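Local structure of aminotransferase, class III (Thermomicrobium roseum, 6IO1) at residues K146-R151 with A222-E227; I182-P187 with Q207-T212. The protein acts as a thermostable (S)-enantioselective omega-transaminase that works with pyridoxal 5'-phosphate, probably passing amino groups between amines and carbonyl compounds. One frame throughout, in Å; residues are numbered along the deposited sequence.

Interaction 1 (K146-R151 with A222-E227); sequences KILSRR and AAFIGE. With PMP (4'-deoxy-4'-aminopyridoxal-5'-phosphate), chain C.
I147 and I225 carry the apolar centre on one face of the parallel strand pair: their CG2 methyls meet at 3.8 Å, and I147 CD1 lies 4.2 Å from A223 CB. In I225, CG1 lies anti to the backbone N (chi1 -176°), which leaves CG2 between N and the carbonyl carbon and puts it 3.5 Å from L148 O. On the other face, L148 CB packs obliquely against the F224 ring, 3.8 Å from F224 CD2, and R150 CD comes up to F224 CZ. The guanidinium of R150 is turned 62° from that ring, so the two are not stacked, although F224 CZ lies over a face of the guanidinium.

Between these faces runs the backbone ladder. L148 N gives a nearly straight bond of 2.9 Å to A223 O, and I225 N does the same to L148 O; A222 N to K146 O is more bent.

Toward the C-terminal ends the contact turns polar. R150 NH2 lies close to the carbonyl plane of E227 and donates to a lone pair of E227 O at 2.9 Å. R150 NH2 also passes G226 CA on the side where a CB would stand, and would be only 2.8 Å from that CB. Three waters add to the grip: one links R150 NH2 to E227 N and OE2, one links R150 NE to I225 O, and the third accepts from R150 NH1 and may also bond to E227 O. The E227 carboxylate, also held by Y154 N and G231 N, brings OE1 to 3.5 Å from PMP C2A, at the methyl side of the cofactor.

Strand 256-260 lies beyond A223 and I225, strand 181-184 flanks strand 146-150, and helix 121-138 covers the I147 face.

Interaction 2 (I182-P187 with Q207-T212); sequences IHLTAP and QELEET
T185 and E208 make the polar part of this contact, a two-bond clasp. T185 N donates to E208 OE2 at 2.9 Å with a nearly straight N-H (168°), and T185 OG1 donates to E208 OE1 at 2.6 Å. Each oxygen accepts on its syn lone pair, so backbone and side chain of one threonine together fix the rotation of the carboxylate. T185 OG1 stands between its own N and carbonyl carbon (chi1 73°), which lets it follow the N-H to the same carboxylate; E208 runs extended to get there. T185 CG2 is pressed in as well, 3.2 Å from E208 OE2. An alanine in place of E208 would probably leave T185 N and OG1 without these acceptors and set the turn after the strand less firmly against the helix.

Within the helix, T212 OG1 returns to E208 O at 3.0 Å, coming from the opposite face of the carbonyl plane to T212 N, which bonds to the same oxygen.

The apolar contacts centre on L184. Its CD1 meets L209 CD1 at 3.9 Å, and its CD2 touches T212 CB and CG2. Farther back along the strand, the side chains of I182 and T212 slide past each other in opposite directions, their CG2 methyls 4.0 Å apart. L184 also packs in van der Waals contact against polar atoms, CB by E208 OE2 and CD2 by T212 OG1.

Helix 198-216 runs nearly antiparallel to strand 181-184, on the outermost strand of its sheet; L209 also leans on I246 and V249 of helix 242-253, while I182 and H183 touch side chains of strand 146-150.

Overall arrangement
The two interactions share one sheet, with centres about 10 Å apart. Strand 181-184 of interaction 2 lies beside strand 146-150 of interaction 1, and the backbones are joined by probable hydrogen bonds at S149-L184 and R151-L184. Side chains meet too: F224 CE2 packs 3.6 Å from L184 CD1, so L184 bridges F224 of the sheet and L209 of the helix. Helix 198-216 links strand 181-184 to strand 221-226 in a beta-alpha-beta crossover that passes strand 146-150. Interaction 1 contributes E227 to the PMP pocket, and its centre lies about 16 Å from the centre of the chain; that of interaction 2, which packs the outer edge, lies about 22 Å from it.

Interaction 1 (K146-R151 with A222-E227)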
ATOM      1  N   LYS B 146       7.194 -13.513 -17.565  1.00 19.93           N
ATOM      2  CA  LYS B 146       6.474 -14.515 -16.785  1.00 17.84           C
ATOM      3  C   LYS B 146       7.028 -14.615 -15.368  1.00 17.93           C
ATOM      4  O   LYS B 146       8.236 -14.529 -15.152  1.00 18.50           O
ATOM      5  CB  LYS B 146       6.544 -15.878 -17.470  1.00 20.01           C
ATOM      6  CG  LYS B 146       5.904 -15.914 -18.847  1.00 19.37           C
ATOM      7  CD  LYS B 146       5.933 -17.317 -19.429  1.00 21.51           C
ATOM      8  CE  LYS B 146       5.547 -17.313 -20.898  1.00 24.13           C
ATOM      9  NZ  LYS B 146       5.739 -18.650 -21.524  1.00 26.24           N
ATOM     10  N   ILE B 147       6.142 -14.819 -14.397  1.00 19.50           N
ATOM     11  CA  ILE B 147       6.527 -14.915 -12.994  1.00 17.54           C
ATOM     12  C   ILE B 147       6.153 -16.297 -12.480  1.00 17.72           C
ATOM     13  O   ILE B 147       4.993 -16.714 -12.589  1.00 18.64           O
ATOM     14  CB  ILE B 147       5.864 -13.818 -12.141  1.00 18.10           C
ATOM     15  CG1 ILE B 147       6.278 -12.433 -12.639  1.00 19.01           C
ATOM     16  CG2 ILE B 147       6.229 -13.994 -10.673  1.00 16.75           C
ATOM     17  CD1 ILE B 147       7.688 -12.036 -12.251  1.00 17.13           C
ATOM     18  N   LEU B 148       7.132 -17.002 -11.921  1.00 18.03           N
ATOM     19  CA  LEU B 148       6.904 -18.315 -11.336  1.00 17.48           C
ATOM     20  C   LEU B 148       6.506 -18.167  -9.873  1.00 15.83           C
ATOM     21  O   LEU B 148       7.174 -17.465  -9.107  1.00 15.91           O
ATOM     22  CB  LEU B 148       8.151 -19.192 -11.458  1.00 17.70           C
ATOM     23  CG  LEU B 148       8.487 -19.732 -12.850  1.00 16.62           C
ATOM     24  CD1 LEU B 148       9.870 -20.364 -12.857  1.00 17.99           C
ATOM     25  CD2 LEU B 148       7.436 -20.731 -13.312  1.00 19.58           C
ATOM     26  N   SER B 149       5.421 -18.838  -9.493  1.00 18.19           N
ATOM     27  CA  SER B 149       4.937 -18.851  -8.122  1.00 17.78           C
ATOM     28  C   SER B 149       4.472 -20.266  -7.809  1.00 19.08           C
ATOM     29  O   SER B 149       4.555 -21.166  -8.649  1.00 20.41           O
ATOM     30  CB  SER B 149       3.820 -17.822  -7.911  1.00 20.37           C
ATOM     31  OG  SER B 149       3.530 -17.664  -6.533  1.00 21.53           O
ATOM     32  N   ARG B 150       3.998 -20.473  -6.585  1.00 19.96           N
ATOM     33  CA  ARG B 150       3.620 -21.802  -6.135  1.00 21.61           C
ATOM     34  C   ARG B 150       2.196 -21.813  -5.597  1.00 23.99           C
ATOM     35  O   ARG B 150       1.662 -20.791  -5.158  1.00 24.00           O
ATOM     36  CB  ARG B 150       4.585 -22.321  -5.060  1.00 22.35           C
ATOM     37  CG  ARG B 150       6.030 -22.398  -5.521  1.00 19.78           C
ATOM     38  CD  ARG B 150       6.969 -22.661  -4.359  1.00 19.13           C
ATOM     39  NE  ARG B 150       6.983 -21.556  -3.406  1.00 17.94           N
ATOM     40  CZ  ARG B 150       7.677 -21.557  -2.274  1.00 18.15           C
ATOM     41  NH1 ARG B 150       8.439 -22.597  -1.963  1.00 18.38           N
ATOM     42  NH2 ARG B 150       7.630 -20.509  -1.463  1.00 15.81           N
ATOM     43  N   ARG B 151       1.583 -22.991  -5.660  1.00 24.17           N
ATOM     44  CA  ARG B 151       0.332 -23.221  -4.955  1.00 26.25           C
ATOM     45  C   ARG B 151       0.564 -23.048  -3.460  1.00 25.58           C
ATOM     46  O   ARG B 151       1.639 -23.369  -2.950  1.00 26.31           O
ATOM     47  CB  ARG B 151      -0.198 -24.628  -5.241  1.00 30.59           C
ATOM     48  CG  ARG B 151      -0.644 -24.875  -6.672  1.00 31.34           C
ATOM     49  CD  ARG B 151      -1.052 -26.330  -6.858  1.00 37.37           C
ATOM     50  NE  ARG B 151      -1.640 -26.586  -8.170  1.00 40.08           N
ATOM     51  CZ  ARG B 151      -2.944 -26.543  -8.425  1.00 39.86           C
ATOM     52  NH1 ARG B 151      -3.805 -26.287  -7.449  1.00 38.57           N
ATOM     53  NH2 ARG B 151      -3.389 -26.788  -9.649  1.00 36.47           N
ATOM     54  N   ALA B 222      10.809 -14.089 -16.228  1.00 16.74           N
ATOM     55  CA  ALA B 222      11.565 -13.023 -15.582  1.00 16.41           C
ATOM     56  C   ALA B 222      12.087 -13.448 -14.214  1.00 17.42           C
ATOM     57  O   ALA B 222      13.257 -13.213 -13.891  1.00 17.12           O
ATOM     58  CB  ALA B 222      10.696 -11.772 -15.457  1.00 16.62           C
ATOM     59  N   ALA B 223      11.245 -14.076 -13.393  1.00 14.09           N
ATOM     60  CA  ALA B 223      11.653 -14.347 -12.020  1.00 14.49           C
ATOM     61  C   ALA B 223      10.787 -15.435 -11.397  1.00 15.42           C
ATOM     62  O   ALA B 223       9.751 -15.833 -11.936  1.00 16.44           O
ATOM     63  CB  ALA B 223      11.594 -13.074 -11.167  1.00 16.51           C
ATOM     64  N   PHE B 224      11.251 -15.907 -10.240  1.00 15.06           N
ATOM     65  CA  PHE B 224      10.534 -16.819  -9.358  1.00 15.45           C
ATOM     66  C   PHE B 224      10.358 -16.105  -8.026  1.00 15.16           C
ATOM     67  O   PHE B 224      11.322 -15.550  -7.490  1.00 15.34           O
ATOM     68  CB  PHE B 224      11.316 -18.137  -9.194  1.00 16.11           C
ATOM     69  CG  PHE B 224      10.806 -19.052  -8.097  1.00 14.34           C
ATOM     70  CD1 PHE B 224      11.078 -18.796  -6.758  1.00 15.15           C
ATOM     71  CD2 PHE B 224      10.098 -20.200  -8.415  1.00 17.29           C
ATOM     72  CE1 PHE B 224      10.621 -19.641  -5.763  1.00 15.32           C
ATOM     73  CE2 PHE B 224       9.642 -21.052  -7.422  1.00 17.94           C
ATOM     74  CZ  PHE B 224       9.905 -20.771  -6.095  1.00 15.41           C
ATOM     75  N   ILE B 225       9.139 -16.114  -7.493  1.00 15.12           N
ATOM     76  CA  ILE B 225       8.836 -15.455  -6.228  1.00 13.70           C
ATOM     77  C   ILE B 225       8.323 -16.496  -5.242  1.00 12.57           C
ATOM     78  O   ILE B 225       7.491 -17.339  -5.595  1.00 17.48           O
ATOM     79  CB  ILE B 225       7.825 -14.304  -6.407  1.00 14.65           C
ATOM     80  CG1 ILE B 225       7.600 -13.581  -5.077  1.00 13.89           C
ATOM     81  CG2 ILE B 225       6.509 -14.807  -6.993  1.00 13.88           C
ATOM     82  CD1 ILE B 225       6.942 -12.228  -5.222  1.00 17.03           C
ATOM     83  N   GLY B 226       8.851 -16.461  -4.022  1.00 13.75           N
ATOM     84  CA  GLY B 226       8.419 -17.391  -2.997  1.00 14.06           C
ATOM     85  C   GLY B 226       8.857 -16.951  -1.621  1.00 12.83           C
ATOM     86  O   GLY B 226       9.819 -16.193  -1.462  1.00 14.08           O
ATOM     87  N   GLU B 227       8.132 -17.439  -0.621  1.00 14.18           N
ATOM     88  CA  GLU B 227       8.461 -17.263   0.787  1.00 15.31           C
ATOM     89  C   GLU B 227       9.388 -18.386   1.244  1.00 15.94           C
ATOM     90  O   GLU B 227       9.227 -19.531   0.809  1.00 17.40           O
ATOM     91  CB  GLU B 227       7.200 -17.271   1.645  1.00 17.57           C
ATOM     92  CG  GLU B 227       6.086 -16.358   1.151  1.00 18.15           C
ATOM     93  CD  GLU B 227       4.705 -16.870   1.527  1.00 19.86           C
ATOM     94  OE1 GLU B 227       4.288 -16.667   2.687  1.00 21.48           O
ATOM     95  OE2 GLU B 227       4.036 -17.474   0.662  1.00 21.01           O
TER
HETATM   96  N1  PMP C 701       3.604 -11.127   1.523  1.00 22.95           N
HETATM   97  C2  PMP C 701       3.420 -12.039   2.477  1.00 24.34           C
HETATM   98  C2A PMP C 701       4.431 -13.131   2.637  1.00 22.32           C
HETATM   99  C3  PMP C 701       2.300 -11.978   3.314  1.00 27.63           C
HETATM  100  O3  PMP C 701       2.138 -12.926   4.282  1.00 29.66           O
HETATM  101  C4  PMP C 701       1.366 -10.951   3.151  1.00 26.30           C
HETATM  102  C4A PMP C 701       0.151 -10.866   4.042  1.00 30.35           C
HETATM  103  N4A PMP C 701       0.391 -11.429   5.375  1.00 29.03           N
HETATM  104  C5  PMP C 701       1.578 -10.001   2.143  1.00 26.04           C
HETATM  105  C6  PMP C 701       2.711 -10.138   1.361  1.00 22.90           C
HETATM  106  C5A PMP C 701       0.611  -8.878   1.917  1.00 26.23           C
HETATM  107  O4P PMP C 701       0.966  -7.721   2.737  1.00 29.08           O
HETATM  108  P   PMP C 701       0.025  -6.410   2.799  1.00 26.56           P
HETATM  109  O1P PMP C 701       0.736  -5.436   3.719  1.00 23.74           O
HETATM  110  O2P PMP C 701      -0.083  -5.905   1.375  1.00 19.81           O
HETATM  111  O3P PMP C 701      -1.302  -6.888   3.357  1.00 26.07           O
HETATM  112  O   HOH W   1       5.565 -18.438  -1.432  1.00 17.22           O
HETATM  113  O   HOH W   2       5.750 -18.942  -4.341  1.00 19.38           O
HETATM  114  O   HOH W   3       9.133 -22.634   0.788  1.00 20.76           O

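Interaction 2 (I182-P187 with Q207-T212)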
ATOM      1  N   ILE B 182       2.772 -18.196 -13.425  1.00 23.29           N
ATOM      2  CA  ILE B 182       2.730 -19.651 -13.496  1.00 22.48           C
ATOM      3  C   ILE B 182       2.875 -20.191 -12.083  1.00 21.03           C
ATOM      4  O   ILE B 182       3.783 -19.784 -11.348  1.00 19.95           O
ATOM      5  CB  ILE B 182       3.838 -20.203 -14.412  1.00 21.16           C
ATOM      6  CG1 ILE B 182       3.684 -19.628 -15.819  1.00 25.22           C
ATOM      7  CG2 ILE B 182       3.802 -21.723 -14.440  1.00 25.93           C
ATOM      8  CD1 ILE B 182       4.980 -19.491 -16.562  1.00 27.69           C
ATOM      9  N   HIS B 183       1.991 -21.108 -11.705  1.00 22.85           N
ATOM     10  CA  HIS B 183       1.934 -21.618 -10.342  1.00 23.32           C
ATOM     11  C   HIS B 183       2.474 -23.040 -10.296  1.00 23.36           C
ATOM     12  O   HIS B 183       1.997 -23.916 -11.025  1.00 23.96           O
ATOM     13  CB  HIS B 183       0.509 -21.551  -9.798  1.00 24.83           C
ATOM     14  CG  HIS B 183       0.043 -20.151  -9.559  1.00 23.72           C
ATOM     15  ND1 HIS B 183      -0.646 -19.423 -10.504  1.00 26.46           N
ATOM     16  CD2 HIS B 183       0.216 -19.328  -8.499  1.00 22.54           C
ATOM     17  CE1 HIS B 183      -0.900 -18.218 -10.026  1.00 27.73           C
ATOM     18  NE2 HIS B 183      -0.388 -18.134  -8.812  1.00 23.71           N
ATOM     19  N   LEU B 184       3.468 -23.254  -9.440  1.00 22.20           N
ATOM     20  CA  LEU B 184       4.063 -24.557  -9.203  1.00 24.94           C
ATOM     21  C   LEU B 184       3.404 -25.218  -7.992  1.00 26.06           C
ATOM     22  O   LEU B 184       2.627 -24.602  -7.259  1.00 25.34           O
ATOM     23  CB  LEU B 184       5.572 -24.422  -8.992  1.00 23.74           C
ATOM     24  CG  LEU B 184       6.423 -23.752 -10.070  1.00 21.27           C
ATOM     25  CD1 LEU B 184       7.733 -23.232  -9.490  1.00 19.73           C
ATOM     26  CD2 LEU B 184       6.701 -24.716 -11.202  1.00 23.26           C
ATOM     27  N   THR B 185       3.709 -26.499  -7.789  1.00 26.90           N
ATOM     28  CA  THR B 185       3.196 -27.201  -6.620  1.00 27.99           C
ATOM     29  C   THR B 185       3.915 -26.743  -5.357  1.00 26.55           C
ATOM     30  O   THR B 185       5.102 -26.404  -5.376  1.00 28.35           O
ATOM     31  CB  THR B 185       3.342 -28.717  -6.770  1.00 31.40           C
ATOM     32  OG1 THR B 185       4.718 -29.091  -6.628  1.00 32.33           O
ATOM     33  CG2 THR B 185       2.819 -29.180  -8.116  1.00 30.94           C
ATOM     34  N   ALA B 186       3.165 -26.689  -4.253  1.00 27.77           N
ATOM     35  CA  ALA B 186       3.727 -26.298  -2.940  1.00 26.20           C
ATOM     36  C   ALA B 186       4.571 -27.453  -2.386  1.00 24.98           C
ATOM     37  O   ALA B 186       4.158 -28.616  -2.557  1.00 24.30           O
ATOM     38  CB  ALA B 186       2.602 -25.946  -2.000  1.00 27.41           C
ATOM     39  N   PRO B 187       5.703 -27.193  -1.692  1.00 25.79           N
ATOM     40  CA  PRO B 187       6.510 -28.267  -1.109  1.00 24.71           C
ATOM     41  C   PRO B 187       5.825 -28.606   0.222  1.00 24.81           C
ATOM     42  O   PRO B 187       6.351 -28.278   1.269  1.00 24.55           O
ATOM     43  CB  PRO B 187       7.858 -27.578  -0.862  1.00 24.62           C
ATOM     44  CG  PRO B 187       7.484 -26.139  -0.579  1.00 23.16           C
ATOM     45  CD  PRO B 187       6.271 -25.866  -1.446  1.00 24.39           C
ATOM     46  N   GLN B 207      12.481 -31.647 -10.521  1.00 22.89           N
ATOM     47  CA  GLN B 207      12.089 -32.132 -11.840  1.00 23.91           C
ATOM     48  C   GLN B 207      10.897 -31.354 -12.378  1.00 24.69           C
ATOM     49  O   GLN B 207      10.872 -30.968 -13.557  1.00 26.61           O
ATOM     50  CB  GLN B 207      11.765 -33.623 -11.752  1.00 26.59           C
ATOM     51  CG  GLN B 207      11.429 -34.299 -13.064  1.00 35.17           C
ATOM     52  CD  GLN B 207      11.414 -35.809 -12.928  1.00 49.61           C
ATOM     53  OE1 GLN B 207      12.372 -36.488 -13.300  1.00 58.54           O
ATOM     54  NE2 GLN B 207      10.330 -36.343 -12.375  1.00 52.02           N
ATOM     55  N   GLU B 208       9.903 -31.103 -11.524  1.00 24.09           N
ATOM     56  CA  GLU B 208       8.748 -30.324 -11.956  1.00 24.98           C
ATOM     57  C   GLU B 208       9.152 -28.912 -12.366  1.00 23.11           C
ATOM     58  O   GLU B 208       8.687 -28.403 -13.394  1.00 23.56           O
ATOM     59  CB  GLU B 208       7.699 -30.278 -10.850  1.00 26.95           C
ATOM     60  CG  GLU B 208       6.614 -29.259 -11.116  1.00 28.93           C
ATOM     61  CD  GLU B 208       5.828 -28.921  -9.884  1.00 31.02           C
ATOM     62  OE1 GLU B 208       5.960 -29.649  -8.876  1.00 32.82           O
ATOM     63  OE2 GLU B 208       5.091 -27.911  -9.909  1.00 31.15           O
ATOM     64  N   LEU B 209      10.018 -28.266 -11.581  1.00 22.38           N
ATOM     65  CA  LEU B 209      10.451 -26.911 -11.914  1.00 20.99           C
ATOM     66  C   LEU B 209      11.181 -26.878 -13.251  1.00 21.95           C
ATOM     67  O   LEU B 209      10.916 -26.014 -14.098  1.00 19.18           O
ATOM     68  CB  LEU B 209      11.342 -26.353 -10.802  1.00 20.13           C
ATOM     69  CG  LEU B 209      12.049 -25.029 -11.106  1.00 19.00           C
ATOM     70  CD1 LEU B 209      11.041 -23.940 -11.448  1.00 18.47           C
ATOM     71  CD2 LEU B 209      12.925 -24.606  -9.937  1.00 18.45           C
ATOM     72  N   GLU B 210      12.100 -27.822 -13.463  1.00 24.21           N
ATOM     73  CA  GLU B 210      12.859 -27.851 -14.710  1.00 24.52           C
ATOM     74  C   GLU B 210      11.945 -28.077 -15.908  1.00 24.48           C
ATOM     75  O   GLU B 210      12.069 -27.399 -16.937  1.00 24.44           O
ATOM     76  CB  GLU B 210      13.937 -28.934 -14.646  1.00 27.54           C
ATOM     77  CG  GLU B 210      14.975 -28.727 -13.554  1.00 28.28           C
ATOM     78  CD  GLU B 210      16.388 -28.962 -14.044  1.00 38.07           C
ATOM     79  OE1 GLU B 210      16.770 -28.361 -15.071  1.00 36.08           O
ATOM     80  OE2 GLU B 210      17.114 -29.752 -13.407  1.00 41.31           O
ATOM     81  N   GLU B 211      11.022 -29.034 -15.799  1.00 23.83           N
ATOM     82  CA  GLU B 211      10.134 -29.321 -16.922  1.00 26.82           C
ATOM     83  C   GLU B 211       9.187 -28.155 -17.194  1.00 25.48           C
ATOM     84  O   GLU B 211       8.876 -27.860 -18.357  1.00 26.65           O
ATOM     85  CB  GLU B 211       9.393 -30.633 -16.668  1.00 31.40           C
ATOM     86  CG  GLU B 211      10.364 -31.805 -16.671  1.00 38.00           C
ATOM     87  CD  GLU B 211       9.703 -33.157 -16.823  1.00 45.38           C
ATOM     88  OE1 GLU B 211       9.519 -33.597 -17.973  1.00 51.16           O
ATOM     89  OE2 GLU B 211       9.406 -33.793 -15.792  1.00 48.30           O
ATOM     90  N   THR B 212       8.714 -27.475 -16.143  1.00 25.51           N
ATOM     91  CA  THR B 212       7.882 -26.291 -16.352  1.00 24.84           C
ATOM     92  C   THR B 212       8.661 -25.195 -17.067  1.00 24.91           C
ATOM     93  O   THR B 212       8.144 -24.552 -17.994  1.00 26.54           O
ATOM     94  CB  THR B 212       7.341 -25.783 -15.017  1.00 26.25           C
ATOM     95  OG1 THR B 212       6.439 -26.752 -14.467  1.00 26.35           O
ATOM     96  CG2 THR B 212       6.600 -24.466 -15.212  1.00 23.35           C
TER